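Local coordinates for cyclic nucleotide-binding protein (PDB 5D1I) that is of unknown function but has a cyclic nucleotide-binding-like beta-barrel fold and may belong to a family of DNA-binding transcription factors, at residues G22-E25 with S26-P29. Sequence-based numbering, arbitrary orientation.
Sequences GLFE and SFTP
Phe27 folds its ring back over the backbone of Phe24, and this is the tight half of the turn. Phe24 CA sits almost centrally over one face of the Phe27 ring, 4.0 Å from its centroid, a CH-pi contact. The two rings then meet obliquely, their planes inclined at 38°, and Phe24 CD1 comes within 4.0 Å of Phe27 CE2. Phe27 carries CG anti to its carbonyl carbon (chi1 -79°), which sets the ring beside its own backbone N and over Phe24 CA. Leu32 of helix 29-38 touches both rings; Phe121 of helix 118-124 adds to the packing around Phe27. The backbone here is a type I beta turn from Phe24 to Phe27, closed by Phe27 N donating to Phe24 O at 3.1 Å. It follows the short 3-10 segment 22-24 in the link between helices 11-18 and 29-38 that flank the beta barrel of this cyclic nucleotide-binding-like domain, and Thr28 then N-caps helix 29-38, its OG1 accepting from Gln31 N. The other, looser side is polar and water-bridged, with Glu25 and Ser26 only partly exposed because the second subunit lies against them. The water donates to Leu23 O at 3.0 Å and accepts from Ser26 N at 2.9 Å, bridging the 3-10 segment to the turn. Glu25, its chain extended, turns away from the phenylalanines toward the second subunit: OE1 accepts from Gly91 N, and the backbone O from Arg82 NH2, both of that second subunit.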
# COMPACT_ATOMS: atom_id res chain seq x y z
N GLY A 22 -0.73 -2.91 -0.83
CA GLY A 22 -2.06 -3.38 -1.16
C GLY A 22 -2.14 -4.25 -2.40
O GLY A 22 -2.82 -5.28 -2.40
N LEU A 23 -1.45 -3.84 -3.45
CA LEU A 23 -1.49 -4.58 -4.71
C LEU A 23 -0.81 -5.94 -4.60
O LEU A 23 -1.13 -6.86 -5.35
CB LEU A 23 -0.83 -3.75 -5.82
CG LEU A 23 -1.12 -4.15 -7.26
CD1 LEU A 23 -2.62 -4.21 -7.51
CD2 LEU A 23 -0.46 -3.15 -8.22
N PHE A 24 0.13 -6.08 -3.66
CA PHE A 24 0.89 -7.32 -3.52
C PHE A 24 0.37 -8.16 -2.36
O PHE A 24 0.97 -9.18 -2.00
CB PHE A 24 2.38 -7.03 -3.30
CG PHE A 24 2.96 -6.05 -4.29
CD1 PHE A 24 2.51 -6.02 -5.60
CD2 PHE A 24 3.94 -5.16 -3.90
CE1 PHE A 24 3.03 -5.11 -6.50
CE2 PHE A 24 4.47 -4.25 -4.81
CZ PHE A 24 4.01 -4.23 -6.11
N GLU A 25 -0.76 -7.74 -1.79
CA GLU A 25 -1.36 -8.36 -0.61
C GLU A 25 -1.48 -9.89 -0.67
O GLU A 25 -1.11 -10.58 0.28
CB GLU A 25 -2.77 -7.79 -0.37
CG GLU A 25 -3.56 -8.55 0.70
CD GLU A 25 -5.07 -8.37 0.57
OE1 GLU A 25 -5.54 -7.70 -0.38
OE2 GLU A 25 -5.80 -8.91 1.44
N SER A 26 -1.99 -10.40 -1.78
CA SER A 26 -2.30 -11.83 -1.87
C SER A 26 -1.14 -12.67 -2.40
O SER A 26 -1.29 -13.87 -2.63
CB SER A 26 -3.53 -12.04 -2.74
OG SER A 26 -3.31 -11.54 -4.05
N PHE A 27 0.02 -12.04 -2.60
CA PHE A 27 1.18 -12.75 -3.13
C PHE A 27 1.71 -13.79 -2.15
O PHE A 27 1.77 -13.56 -0.94
CB PHE A 27 2.32 -11.77 -3.47
CG PHE A 27 2.14 -11.03 -4.77
CD1 PHE A 27 0.89 -10.88 -5.34
CD2 PHE A 27 3.24 -10.49 -5.42
CE1 PHE A 27 0.74 -10.19 -6.54
CE2 PHE A 27 3.10 -9.81 -6.62
CZ PHE A 27 1.84 -9.66 -7.18
N THR A 28 2.10 -14.95 -2.68
CA THR A 28 2.78 -15.96 -1.88
C THR A 28 4.18 -15.46 -1.52
O THR A 28 4.68 -14.54 -2.18
CB THR A 28 2.89 -17.28 -2.64
OG1 THR A 28 3.82 -17.13 -3.72
CG2 THR A 28 1.53 -17.70 -3.18
N PRO A 29 4.80 -16.05 -0.49
CA PRO A 29 6.19 -15.67 -0.20
C PRO A 29 7.12 -15.87 -1.40
O PRO A 29 8.06 -15.10 -1.59
CB PRO A 29 6.57 -16.62 0.95
CG PRO A 29 5.27 -16.93 1.61
CD PRO A 29 4.26 -16.98 0.51
O HOH W 1 -2.65 -9.17 -4.27